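Local atomic coordinates of flavin prenyltransferase PAD1, mitochondrial (PDB entry 6QLG), a protein that probably makes the prenylated FMN cofactor used by ferulic acid decarboxylase, joining a dimethylallyl group to the flavin of reduced FMN. Residues B[44-49]-B[120-125]; B[49-54]-B[83-88]; B[72-77]-B[92-97]; B[159-164]-B[184-189]. All coordinates share one frame; numbering follows the deposited sequence.

Interaction 1. Residues B[44-49]-B[120-125]. With FMN (flavin mononucleotide), chain M.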
# COMPACT_ATOMS: atom_id res chain seq x y z
N VAL B 44 -23.51 4.82 25.64
CA VAL B 44 -24.10 3.56 25.18
C VAL B 44 -23.20 2.41 25.63
O VAL B 44 -21.99 2.42 25.38
CB VAL B 44 -24.27 3.56 23.66
CG1 VAL B 44 -24.83 2.23 23.19
CG2 VAL B 44 -25.18 4.71 23.22
N VAL B 45 -23.80 1.43 26.30
CA VAL B 45 -23.09 0.24 26.76
C VAL B 45 -23.63 -0.94 25.96
O VAL B 45 -24.81 -1.29 26.07
CB VAL B 45 -23.27 0.01 28.27
CG1 VAL B 45 -22.51 -1.23 28.71
CG2 VAL B 45 -22.81 1.24 29.05
N ALA B 46 -22.77 -1.55 25.16
CA ALA B 46 -23.14 -2.70 24.34
C ALA B 46 -22.38 -3.93 24.83
O ALA B 46 -21.17 -3.87 25.04
CB ALA B 46 -22.84 -2.44 22.86
N MET B 47 -23.11 -5.02 25.02
CA MET B 47 -22.53 -6.30 25.40
C MET B 47 -22.71 -7.29 24.27
O MET B 47 -23.79 -7.38 23.68
CB MET B 47 -23.17 -6.83 26.69
CG MET B 47 -23.09 -5.87 27.87
SD MET B 47 -23.66 -6.58 29.44
CE MET B 47 -22.61 -8.03 29.56
N THR B 48 -21.65 -8.03 23.96
CA THR B 48 -21.66 -9.04 22.92
C THR B 48 -21.24 -10.39 23.50
O THR B 48 -20.81 -10.49 24.66
CB THR B 48 -20.74 -8.66 21.74
OG1 THR B 48 -19.37 -8.67 22.17
CG2 THR B 48 -21.09 -7.28 21.21
N GLY B 49 -21.34 -11.43 22.68
CA GLY B 49 -21.14 -12.79 23.13
C GLY B 49 -19.69 -13.24 23.26
O GLY B 49 -19.38 -14.41 23.01
N MET B 120 -19.54 5.44 23.37
CA MET B 120 -20.05 4.08 23.36
C MET B 120 -18.91 3.14 23.72
O MET B 120 -17.77 3.34 23.28
CB MET B 120 -20.62 3.72 21.98
CG MET B 120 -20.99 2.26 21.79
SD MET B 120 -21.77 1.99 20.19
CE MET B 120 -22.45 0.35 20.41
N ILE B 121 -19.21 2.13 24.53
CA ILE B 121 -18.25 1.09 24.86
C ILE B 121 -18.89 -0.27 24.60
O ILE B 121 -20.01 -0.53 25.08
CB ILE B 121 -17.74 1.20 26.31
CG1 ILE B 121 -16.77 0.06 26.63
CG2 ILE B 121 -18.90 1.25 27.31
CD1 ILE B 121 -15.97 0.26 27.90
N VAL B 122 -18.21 -1.11 23.83
CA VAL B 122 -18.63 -2.48 23.58
C VAL B 122 -17.81 -3.37 24.50
O VAL B 122 -16.60 -3.53 24.31
CB VAL B 122 -18.46 -2.87 22.11
CG1 VAL B 122 -19.06 -4.25 21.85
CG2 VAL B 122 -19.11 -1.83 21.20
N VAL B 123 -18.45 -3.94 25.51
CA VAL B 123 -17.73 -4.65 26.57
C VAL B 123 -18.55 -5.83 27.07
O VAL B 123 -19.65 -5.64 27.61
CB VAL B 123 -17.37 -3.69 27.72
CG1 VAL B 123 -18.58 -2.83 28.12
CG2 VAL B 123 -16.84 -4.46 28.91
N PRO B 124 -18.09 -7.07 26.88
CA PRO B 124 -16.90 -7.37 26.07
C PRO B 124 -17.25 -7.34 24.59
O PRO B 124 -18.43 -7.40 24.24
CB PRO B 124 -16.52 -8.78 26.52
CG PRO B 124 -17.83 -9.40 26.90
CD PRO B 124 -18.68 -8.29 27.46
N CYS B 125 -16.24 -7.24 23.72
CA CYS B 125 -16.46 -7.14 22.28
C CYS B 125 -15.93 -8.39 21.60
O CYS B 125 -14.73 -8.68 21.67
CB CYS B 125 -15.79 -5.89 21.71
SG CYS B 125 -16.10 -5.64 19.95
N1 FMN M . -16.02 -14.88 20.35
C2 FMN M . -14.91 -14.07 20.44
O2 FMN M . -14.55 -13.41 19.47
N3 FMN M . -14.21 -14.00 21.63
C4 FMN M . -14.62 -14.75 22.71
O4 FMN M . -14.01 -14.70 23.78
C4A FMN M . -15.74 -15.57 22.62
N5 FMN M . -16.13 -16.31 23.73
C5A FMN M . -17.24 -17.13 23.66
C6 FMN M . -17.64 -17.87 24.77
C7 FMN M . -18.76 -18.71 24.71
C7M FMN M . -19.18 -19.50 25.92
C8 FMN M . -19.48 -18.78 23.52
C8M FMN M . -20.69 -19.67 23.42
C9 FMN M . -19.06 -18.04 22.41
C9A FMN M . -17.95 -17.20 22.46
N10 FMN M . -17.55 -16.45 21.36
C10 FMN M . -16.44 -15.64 21.43
C1' FMN M . -18.30 -16.54 20.06
C2' FMN M . -19.36 -15.46 19.81
O2' FMN M . -20.38 -15.54 20.79
C3' FMN M . -19.94 -15.66 18.41
O3' FMN M . -18.95 -15.38 17.46
C4' FMN M . -21.16 -14.78 18.14
O4' FMN M . -21.49 -14.84 16.78
C5' FMN M . -20.89 -13.32 18.50
O5' FMN M . -22.11 -12.63 18.37
P FMN M . -22.28 -11.14 18.95
O1P FMN M . -23.38 -10.44 18.19
O2P FMN M . -22.65 -11.24 20.41
O3P FMN M . -21.00 -10.34 18.79
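A46 and M120 meet methyl to methyl, A46 CB lying 3.7 Å from M120 CE, at the tight side of a parallel strand pair in the centre of a Rossmann-like sheet. M120 reaches the alanine because CG stands anti to the backbone N (chi1 171°) and the chain stays extended beyond it, passing V44 on the way and bringing CE to A46. The methyls CG2 of T48 and CG1 of V122, also 3.7 Å apart, continue the close packing toward the cofactor, their side chains crossing at about a right angle. Three backbone hydrogen bonds fix the register, I121 N to V44 O, A46 N to I121 O, and V123 N to A46 O. Side-chain packing on the other face is looser: V45 CG2 and I121 CG2 are 4.3 Å apart, and M47 comes no nearer to the P124 ring than CE to CD at 4.5 Å. Neither face is solvent-exposed; both are buried under helices.

Past the last bridge the chain corners at the cis peptide before P124, whose carbonyl oxygen is gripped twice by T48, from its N at 3.3 Å and from OG1 at 2.6 Å. The hydroxyl arrives tilted 29° from the carbonyl plane and is also hydrogen-bonded to S126 N. Next in the chain, G49 N donates to phosphate oxygen O2P of FMN at 2.6 Å, while its carbonyl takes the ribityl O2' hydroxyl.

Strands 69-74 and 155-160 flank the pair, helix 53-65 covers V45 and M47, and helix 141-151 covers V44, A46 and M120.

Interaction 2. Residues B[49-54]-B[83-88]. With FMN (flavin mononucleotide), chain M.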
# COMPACT_ATOMS: atom_id res chain seq x y z
N GLY B 49 -21.34 -11.43 22.68
CA GLY B 49 -21.14 -12.79 23.13
C GLY B 49 -19.69 -13.24 23.26
O GLY B 49 -19.38 -14.41 23.01
N ALA B 50 -18.80 -12.33 23.63
CA ALA B 50 -17.46 -12.73 24.04
C ALA B 50 -17.46 -13.05 25.52
O ALA B 50 -18.25 -12.49 26.30
CB ALA B 50 -16.45 -11.62 23.74
N THR B 51 -16.59 -13.98 25.92
CA THR B 51 -16.49 -14.30 27.34
C THR B 51 -16.01 -13.07 28.10
O THR B 51 -15.19 -12.29 27.61
CB THR B 51 -15.55 -15.50 27.56
OG1 THR B 51 -15.61 -15.91 28.93
CG2 THR B 51 -14.12 -15.16 27.21
N GLY B 52 -16.55 -12.89 29.30
CA GLY B 52 -16.26 -11.70 30.08
C GLY B 52 -17.48 -10.83 30.31
O GLY B 52 -17.37 -9.60 30.34
N ALA B 53 -18.65 -11.45 30.47
CA ALA B 53 -19.88 -10.69 30.68
C ALA B 53 -19.80 -9.83 31.93
O ALA B 53 -20.39 -8.74 31.97
CB ALA B 53 -21.07 -11.64 30.77
N MET B 54 -19.07 -10.28 32.96
CA MET B 54 -18.93 -9.49 34.18
C MET B 54 -18.27 -8.14 33.92
O MET B 54 -18.51 -7.19 34.67
CB MET B 54 -18.15 -10.28 35.23
CG MET B 54 -18.21 -9.67 36.64
SD MET B 54 -19.88 -9.45 37.28
CE MET B 54 -20.54 -11.09 37.06
N LYS B 83 -25.89 -15.57 31.30
CA LYS B 83 -26.51 -16.67 32.03
C LYS B 83 -25.48 -17.72 32.43
O LYS B 83 -25.54 -18.26 33.54
CB LYS B 83 -27.60 -17.32 31.18
CG LYS B 83 -28.90 -16.54 31.09
CD LYS B 83 -29.85 -17.24 30.13
CE LYS B 83 -31.03 -16.36 29.78
NZ LYS B 83 -31.71 -16.83 28.54
N TYR B 84 -24.53 -18.02 31.54
CA TYR B 84 -23.61 -19.13 31.78
C TYR B 84 -22.47 -18.74 32.71
O TYR B 84 -22.04 -19.56 33.54
CB TYR B 84 -23.05 -19.64 30.45
CG TYR B 84 -22.19 -20.87 30.60
CD1 TYR B 84 -22.75 -22.12 30.79
CD2 TYR B 84 -20.80 -20.77 30.55
CE1 TYR B 84 -21.97 -23.25 30.92
CE2 TYR B 84 -20.01 -21.89 30.68
CZ TYR B 84 -20.59 -23.13 30.87
OH TYR B 84 -19.81 -24.25 31.00
N GLU B 85 -21.97 -17.52 32.60
CA GLU B 85 -20.75 -17.12 33.29
C GLU B 85 -21.00 -16.42 34.61
O GLU B 85 -20.08 -16.34 35.43
CB GLU B 85 -19.92 -16.18 32.41
CG GLU B 85 -19.35 -16.84 31.19
CD GLU B 85 -18.39 -15.94 30.45
OE1 GLU B 85 -18.32 -14.74 30.78
OE2 GLU B 85 -17.72 -16.45 29.54
N THR B 86 -22.20 -15.88 34.83
CA THR B 86 -22.49 -15.06 35.99
C THR B 86 -23.72 -15.60 36.70
O THR B 86 -24.42 -16.48 36.20
CB THR B 86 -22.72 -13.59 35.59
OG1 THR B 86 -24.08 -13.43 35.16
CG2 THR B 86 -21.79 -13.18 34.45
N ASP B 87 -23.96 -15.07 37.89
CA ASP B 87 -25.20 -15.33 38.62
C ASP B 87 -26.31 -14.36 38.23
O ASP B 87 -27.40 -14.44 38.79
CB ASP B 87 -24.95 -15.26 40.12
CG ASP B 87 -23.93 -16.27 40.59
OD1 ASP B 87 -24.09 -17.47 40.26
OD2 ASP B 87 -22.96 -15.87 41.27
N TYR B 88 -26.04 -13.47 37.28
CA TYR B 88 -27.05 -12.54 36.80
C TYR B 88 -27.90 -13.19 35.72
O TYR B 88 -27.44 -14.04 34.95
CB TYR B 88 -26.40 -11.28 36.22
CG TYR B 88 -25.77 -10.35 37.24
CD1 TYR B 88 -24.59 -10.69 37.89
CD2 TYR B 88 -26.35 -9.13 37.53
CE1 TYR B 88 -24.02 -9.84 38.82
CE2 TYR B 88 -25.79 -8.27 38.46
CZ TYR B 88 -24.62 -8.63 39.09
OH TYR B 88 -24.05 -7.78 40.01
N1 FMN M . -16.02 -14.88 20.35
C2 FMN M . -14.91 -14.07 20.44
O2 FMN M . -14.55 -13.41 19.47
N3 FMN M . -14.21 -14.00 21.63
C4 FMN M . -14.62 -14.75 22.71
O4 FMN M . -14.01 -14.70 23.78
C4A FMN M . -15.74 -15.57 22.62
N5 FMN M . -16.13 -16.31 23.73
C5A FMN M . -17.24 -17.13 23.66
C6 FMN M . -17.64 -17.87 24.77
C7 FMN M . -18.76 -18.71 24.71
C7M FMN M . -19.18 -19.50 25.92
C8 FMN M . -19.48 -18.78 23.52
C8M FMN M . -20.69 -19.67 23.42
C9 FMN M . -19.06 -18.04 22.41
C9A FMN M . -17.95 -17.20 22.46
N10 FMN M . -17.55 -16.45 21.36
C10 FMN M . -16.44 -15.64 21.43
C1' FMN M . -18.30 -16.54 20.06
C2' FMN M . -19.36 -15.46 19.81
O2' FMN M . -20.38 -15.54 20.79
C3' FMN M . -19.94 -15.66 18.41
O3' FMN M . -18.95 -15.38 17.46
C4' FMN M . -21.16 -14.78 18.14
O4' FMN M . -21.49 -14.84 16.78
C5' FMN M . -20.89 -13.32 18.50
O5' FMN M . -22.11 -12.63 18.37
P FMN M . -22.28 -11.14 18.95
O1P FMN M . -23.38 -10.44 18.19
O2P FMN M . -22.65 -11.24 20.41
O3P FMN M . -21.00 -10.34 18.79
O HOH W 1 -17.86 -12.82 33.02
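M54 lays its terminal methyl against T86, CE standing 3.6 Å from both CB and CG2 of the threonine. Two successive bends, chi2 56° and chi3 53°, curl the thioether round to this position. The same methyl is 4.1 Å from Y88 CE1, and SD lies 5.4 Å from the centroid of the Y88 ring in an oblique Met-aromatic contact. T86 follows the end of helix 76-85, where its OG1 accepts from Y88 N in an ST turn and also bonds to I82 O. At the other end lies the phosphate- and flavin-binding loop that follows the first strand of a Rossmann-like fold and leads into helix 53-65. E85 spans this turn with an extended side chain. Its OE1 uses the syn lone pair to accept a nearly straight bond from G52 N at 3.0 Å, adds a weak one from A53 N, and accepts from a water that itself accepts from M54 N. G52 has a positive phi (116°), at which glycine is favoured. On the cofactor side, A50 CA packs 3.6 Å from flavin C4A, and T51 N makes a weak bond to FMN O4. T51 packs on F190 and E85 on Y191 of a second subunit.

Interaction 3. Residues B[72-77]-B[92-97]. With FMN (flavin mononucleotide), chain M.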
# COMPACT_ATOMS: atom_id res chain seq x y z
N LEU B 72 -28.31 0.60 27.33
CA LEU B 72 -27.79 -0.75 27.20
C LEU B 72 -28.38 -1.44 25.98
O LEU B 72 -29.59 -1.37 25.74
CB LEU B 72 -28.10 -1.56 28.46
CG LEU B 72 -27.84 -3.07 28.38
CD1 LEU B 72 -26.35 -3.37 28.35
CD2 LEU B 72 -28.51 -3.81 29.53
N VAL B 73 -27.52 -2.11 25.22
CA VAL B 73 -27.92 -3.04 24.17
C VAL B 73 -27.15 -4.34 24.39
O VAL B 73 -25.93 -4.31 24.60
CB VAL B 73 -27.65 -2.49 22.76
CG1 VAL B 73 -28.25 -3.42 21.71
CG2 VAL B 73 -28.22 -1.09 22.61
N MET B 74 -27.86 -5.46 24.36
CA MET B 74 -27.26 -6.78 24.54
C MET B 74 -27.55 -7.63 23.32
O MET B 74 -28.69 -7.67 22.85
CB MET B 74 -27.81 -7.48 25.80
CG MET B 74 -27.51 -6.77 27.11
SD MET B 74 -28.13 -7.72 28.52
CE MET B 74 -29.87 -7.80 28.11
N SER B 75 -26.53 -8.30 22.81
CA SER B 75 -26.73 -9.22 21.70
C SER B 75 -27.32 -10.53 22.21
O SER B 75 -27.38 -10.80 23.41
CB SER B 75 -25.43 -9.47 20.95
OG SER B 75 -24.63 -10.43 21.62
N LYS B 76 -27.77 -11.36 21.26
CA LYS B 76 -28.32 -12.66 21.60
C LYS B 76 -27.32 -13.50 22.40
O LYS B 76 -27.66 -14.08 23.43
CB LYS B 76 -28.74 -13.40 20.33
CG LYS B 76 -29.14 -14.85 20.53
CD LYS B 76 -29.03 -15.61 19.21
CE LYS B 76 -29.59 -17.02 19.32
NZ LYS B 76 -29.55 -17.72 18.01
N TRP B 77 -26.08 -13.55 21.93
CA TRP B 77 -25.09 -14.39 22.60
C TRP B 77 -24.51 -13.74 23.84
O TRP B 77 -23.95 -14.44 24.69
CB TRP B 77 -23.99 -14.79 21.61
CG TRP B 77 -24.50 -15.84 20.69
CD1 TRP B 77 -24.95 -15.67 19.41
CD2 TRP B 77 -24.69 -17.22 21.00
NE1 TRP B 77 -25.38 -16.87 18.90
CE2 TRP B 77 -25.24 -17.84 19.86
CE3 TRP B 77 -24.45 -18.00 22.14
CZ2 TRP B 77 -25.53 -19.20 19.82
CZ3 TRP B 77 -24.74 -19.35 22.10
CH2 TRP B 77 -25.28 -19.94 20.94
N ASN B 92 -31.79 -8.93 35.23
CA ASN B 92 -31.03 -8.25 36.28
C ASN B 92 -30.08 -7.22 35.68
O ASN B 92 -29.90 -6.13 36.24
CB ASN B 92 -30.25 -9.26 37.12
CG ASN B 92 -31.15 -10.27 37.80
OD1 ASN B 92 -30.88 -11.47 37.77
ND2 ASN B 92 -32.21 -9.79 38.43
N VAL B 93 -29.45 -7.56 34.55
CA VAL B 93 -28.52 -6.63 33.92
C VAL B 93 -29.26 -5.43 33.36
O VAL B 93 -28.79 -4.29 33.45
CB VAL B 93 -27.71 -7.36 32.83
CG1 VAL B 93 -26.69 -6.42 32.20
CG2 VAL B 93 -27.02 -8.59 33.41
N ARG B 94 -30.44 -5.66 32.77
CA ARG B 94 -31.22 -4.55 32.22
C ARG B 94 -31.63 -3.57 33.30
O ARG B 94 -31.75 -2.37 33.03
CB ARG B 94 -32.44 -5.09 31.48
CG ARG B 94 -32.11 -5.79 30.18
CD ARG B 94 -33.36 -6.06 29.35
NE ARG B 94 -34.13 -7.17 29.89
CZ ARG B 94 -34.11 -8.40 29.40
NH1 ARG B 94 -33.35 -8.69 28.35
NH2 ARG B 94 -34.84 -9.35 29.97
N ALA B 95 -31.86 -4.05 34.52
CA ALA B 95 -32.21 -3.16 35.62
C ALA B 95 -31.05 -2.26 36.03
O ALA B 95 -31.28 -1.23 36.67
CB ALA B 95 -32.70 -3.97 36.82
N LEU B 96 -29.82 -2.62 35.68
CA LEU B 96 -28.66 -1.79 35.97
C LEU B 96 -28.56 -0.57 35.07
O LEU B 96 -27.77 0.33 35.36
CB LEU B 96 -27.37 -2.60 35.86
CG LEU B 96 -27.19 -3.83 36.75
CD1 LEU B 96 -25.92 -4.57 36.37
CD2 LEU B 96 -27.17 -3.44 38.22
N ALA B 97 -29.32 -0.53 33.98
CA ALA B 97 -29.22 0.54 33.00
C ALA B 97 -30.43 1.46 33.08
O ALA B 97 -31.52 1.05 33.50
CB ALA B 97 -29.11 -0.03 31.58
N1 FMN M . -16.02 -14.88 20.35
C2 FMN M . -14.91 -14.07 20.44
O2 FMN M . -14.55 -13.41 19.47
N3 FMN M . -14.21 -14.00 21.63
C4 FMN M . -14.62 -14.75 22.71
O4 FMN M . -14.01 -14.70 23.78
C4A FMN M . -15.74 -15.57 22.62
N5 FMN M . -16.13 -16.31 23.73
C5A FMN M . -17.24 -17.13 23.66
C6 FMN M . -17.64 -17.87 24.77
C7 FMN M . -18.76 -18.71 24.71
C7M FMN M . -19.18 -19.50 25.92
C8 FMN M . -19.48 -18.78 23.52
C8M FMN M . -20.69 -19.67 23.42
C9 FMN M . -19.06 -18.04 22.41
C9A FMN M . -17.95 -17.20 22.46
N10 FMN M . -17.55 -16.45 21.36
C10 FMN M . -16.44 -15.64 21.43
C1' FMN M . -18.30 -16.54 20.06
C2' FMN M . -19.36 -15.46 19.81
O2' FMN M . -20.38 -15.54 20.79
C3' FMN M . -19.94 -15.66 18.41
O3' FMN M . -18.95 -15.38 17.46
C4' FMN M . -21.16 -14.78 18.14
O4' FMN M . -21.49 -14.84 16.78
C5' FMN M . -20.89 -13.32 18.50
O5' FMN M . -22.11 -12.63 18.37
P FMN M . -22.28 -11.14 18.95
O1P FMN M . -23.38 -10.44 18.19
O2P FMN M . -22.65 -11.24 20.41
O3P FMN M . -21.00 -10.34 18.79
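L72 and A97 face each other CB to CB at 3.6 Å, where a strand of the Rossmann-like sheet packs against helix 90-95 and the residues that follow it. The helix belongs to the connection between parallel neighbours 69-74 and 99-100, so the contact sits inside a beta-alpha-beta crossover. It is largely apolar, with no hydrogen bond between the segments, and conformation decides what meets. L72 holds CG anti to its backbone N (chi1 169°), which points the branch at the helix, CD2 reaching its backbone 3.9 Å from R94 CA and 4.2 Å from V93 CG1. M74, two residues on and on the same side of the strand, places CG anti to its carbonyl carbon and runs straight until it bends at chi3 (-58°). SD sits 4.2 Å from V93 CG1, and the bend brings the methyl against the arginine, with CE 3.7 Å from R94 CG and 3.6 Å from NH1. The arginine chain, bent at chi3 (-76°), crosses the methionine at about a right angle and meets CE obliquely; its NH1 has a long, weak ion pair with E79. I57 and L60 of helix 53-65 and I82 of helix 76-85 close around V93.

Beyond the strand the same segment turns to the cofactor: S75 occupies the N-cap of helix 76-85, OG bonding A78 N and donating to FMN O2P over a very short 2.5 Å.

Interaction 4. Residues B[159-164]-B[184-189]. With FMN (flavin mononucleotide), chain M; DMA (dimethylallyl diphosphate), chain J.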
# COMPACT_ATOMS: atom_id res chain seq x y z
N VAL B 159 -13.79 -3.34 23.83
CA VAL B 159 -13.07 -4.27 24.70
C VAL B 159 -12.98 -5.61 23.99
O VAL B 159 -13.65 -6.58 24.36
CB VAL B 159 -13.76 -4.39 26.08
CG1 VAL B 159 -12.90 -5.20 27.04
CG2 VAL B 159 -14.02 -3.00 26.65
N ALA B 160 -12.15 -5.67 22.95
CA ALA B 160 -12.09 -6.83 22.06
C ALA B 160 -11.35 -7.96 22.75
O ALA B 160 -10.16 -7.84 23.06
CB ALA B 160 -11.40 -6.45 20.75
N ARG B 161 -12.04 -9.08 22.98
CA ARG B 161 -11.49 -10.20 23.73
C ARG B 161 -11.36 -11.41 22.82
O ARG B 161 -12.37 -11.93 22.32
CB ARG B 161 -12.36 -10.51 24.94
CG ARG B 161 -11.69 -11.41 25.95
CD ARG B 161 -12.04 -12.87 25.71
NE ARG B 161 -11.15 -13.77 26.43
CZ ARG B 161 -10.75 -14.95 25.95
NH1 ARG B 161 -9.94 -15.71 26.66
NH2 ARG B 161 -11.17 -15.36 24.76
N GLU B 162 -10.13 -11.86 22.62
CA GLU B 162 -9.80 -13.03 21.81
C GLU B 162 -8.33 -13.33 21.99
O GLU B 162 -7.51 -12.40 22.10
CB GLU B 162 -10.11 -12.80 20.32
CG GLU B 162 -9.84 -14.01 19.41
CD GLU B 162 -10.59 -15.26 19.84
OE1 GLU B 162 -10.09 -15.99 20.72
OE2 GLU B 162 -11.68 -15.52 19.28
N THR B 163 -7.99 -14.62 22.02
CA THR B 163 -6.60 -15.03 22.07
C THR B 163 -6.48 -16.48 21.63
O THR B 163 -7.36 -17.29 21.97
CB THR B 163 -6.00 -14.84 23.47
OG1 THR B 163 -4.57 -14.86 23.37
CG2 THR B 163 -6.42 -15.94 24.43
N PRO B 164 -5.47 -16.83 20.84
CA PRO B 164 -4.56 -15.86 20.23
C PRO B 164 -5.23 -15.12 19.07
O PRO B 164 -6.39 -15.41 18.76
CB PRO B 164 -3.40 -16.73 19.73
CG PRO B 164 -4.04 -18.06 19.47
CD PRO B 164 -5.09 -18.22 20.52
N PHE B 184 -9.35 -2.01 23.40
CA PHE B 184 -9.00 -2.20 24.81
C PHE B 184 -9.08 -3.69 25.14
O PHE B 184 -10.11 -4.17 25.62
CB PHE B 184 -9.93 -1.39 25.72
CG PHE B 184 -9.47 -1.30 27.16
CD1 PHE B 184 -9.52 -2.40 28.01
CD2 PHE B 184 -8.99 -0.10 27.67
CE1 PHE B 184 -9.10 -2.30 29.33
CE2 PHE B 184 -8.56 -0.00 28.98
CZ PHE B 184 -8.62 -1.11 29.81
N PRO B 185 -8.02 -4.45 24.88
CA PRO B 185 -8.01 -5.85 25.32
C PRO B 185 -8.01 -5.93 26.84
O PRO B 185 -7.21 -5.25 27.50
CB PRO B 185 -6.70 -6.41 24.73
CG PRO B 185 -5.86 -5.21 24.44
CD PRO B 185 -6.79 -4.07 24.17
N PRO B 186 -8.89 -6.73 27.43
CA PRO B 186 -9.00 -6.76 28.90
C PRO B 186 -7.93 -7.63 29.54
O PRO B 186 -8.19 -8.69 30.12
CB PRO B 186 -10.42 -7.31 29.11
CG PRO B 186 -10.63 -8.23 27.94
CD PRO B 186 -9.89 -7.60 26.78
N VAL B 187 -6.68 -7.18 29.44
CA VAL B 187 -5.55 -7.91 30.02
C VAL B 187 -5.36 -7.46 31.46
O VAL B 187 -5.37 -6.25 31.74
CB VAL B 187 -4.27 -7.73 29.18
CG1 VAL B 187 -4.38 -8.50 27.87
CG2 VAL B 187 -4.00 -6.25 28.91
N PRO B 188 -5.17 -8.38 32.40
CA PRO B 188 -5.13 -8.00 33.82
C PRO B 188 -3.87 -7.22 34.16
O PRO B 188 -2.78 -7.49 33.63
CB PRO B 188 -5.16 -9.35 34.56
CG PRO B 188 -5.48 -10.38 33.51
CD PRO B 188 -4.99 -9.83 32.21
N ALA B 189 -4.02 -6.24 35.05
CA ALA B 189 -2.89 -5.46 35.56
C ALA B 189 -2.43 -6.10 36.87
O ALA B 189 -2.86 -5.71 37.96
CB ALA B 189 -3.28 -4.00 35.75
N1 FMN M . -16.02 -14.88 20.35
C2 FMN M . -14.91 -14.07 20.44
O2 FMN M . -14.55 -13.41 19.47
N3 FMN M . -14.21 -14.00 21.63
C4 FMN M . -14.62 -14.75 22.71
O4 FMN M . -14.01 -14.70 23.78
C4A FMN M . -15.74 -15.57 22.62
N5 FMN M . -16.13 -16.31 23.73
C5A FMN M . -17.24 -17.13 23.66
C6 FMN M . -17.64 -17.87 24.77
C7 FMN M . -18.76 -18.71 24.71
C7M FMN M . -19.18 -19.50 25.92
C8 FMN M . -19.48 -18.78 23.52
C8M FMN M . -20.69 -19.67 23.42
C9 FMN M . -19.06 -18.04 22.41
C9A FMN M . -17.95 -17.20 22.46
N10 FMN M . -17.55 -16.45 21.36
C10 FMN M . -16.44 -15.64 21.43
C1' FMN M . -18.30 -16.54 20.06
C2' FMN M . -19.36 -15.46 19.81
O2' FMN M . -20.38 -15.54 20.79
C3' FMN M . -19.94 -15.66 18.41
O3' FMN M . -18.95 -15.38 17.46
C4' FMN M . -21.16 -14.78 18.14
O4' FMN M . -21.49 -14.84 16.78
C5' FMN M . -20.89 -13.32 18.50
O5' FMN M . -22.11 -12.63 18.37
P FMN M . -22.28 -11.14 18.95
O1P FMN M . -23.38 -10.44 18.19
O2P FMN M . -22.65 -11.24 20.41
O3P FMN M . -21.00 -10.34 18.79
C1 DMA J . -14.38 -19.56 23.06
O1 DMA J . -13.37 -20.05 22.23
C2 DMA J . -15.71 -20.13 22.59
C3 DMA J . -16.35 -20.96 23.38
C4 DMA J . -17.67 -21.53 22.90
C5 DMA J . -15.76 -21.35 24.74
PA DMA J . -11.90 -19.36 22.42
O1A DMA J . -10.88 -20.09 21.57
O2A DMA J . -12.06 -17.94 21.93
O3A DMA J . -11.53 -19.44 24.03
PB DMA J . -10.00 -19.43 24.65
O1B DMA J . -9.19 -18.37 23.95
O2B DMA J . -9.30 -20.76 24.48
O3B DMA J . -10.07 -19.14 26.14
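V159 and F184 run alongside each other with their CA atoms 4.6 Å apart, and although no hydrogen bond joins the two segments, V159 CA sends its hydrogen to F184 O in a 3.1 Å contact. The second segment then turns at P186, the centre of an inverse gamma turn closed by V187 N on P185 O. This brings the proline ring toward the end of strand 155-160, where V159 CG1 touches P186 CB at 3.9 Å and R161 CG lies 3.9 Å from P186 CG, the arginine crossing the ring at about a right angle.

R161 bends at chi2 (-94°), carrying its guanidinium away from the proline and between the two ligands. NH2 donates to FMN O4 at 3.1 Å, and NH1 reaches DMA O3B in a weak bond; P188 O and V187 O of a second subunit hold NE and NH1 from outside. The backbone takes part, R161 O accepting from flavin N3 at 2.9 Å. Next to it, E162 OE1 accepts T163 N through its anti lone pair; OE1 is salt-bridged to K151 and OE2 to R144 of a third subunit.

With the guanidinium bonded to the flavin carbonyl and only weakly to the diphosphate, DMA C1 rests 3.8 Å from FMN N5 and DMA C3 3.6 Å from FMN C6, a placement consistent with prenyl transfer to those two flavin atoms.

From the N terminus, strand 42-47 opens the long loop that interaction 1 closes at 120-125, pairing the two central strands. Within that span lie interactions 2 and 3, which cross: 49-54 comes first, then 72-77, then 83-88 closes interaction 2 before 92-97 closes interaction 3. Together they tie helices 53-65, 76-85 and 90-95 to one another and to strand 69-74, with Y88 packing on V93 between them. Interaction 4 follows in series, joining strand 155-160 to the loop after strand 182-183; V159 is hydrogen-bonded to strand 119-125, and R161 touches T51. Interactions 1 and 2 share G49, and all four reach the same FMN.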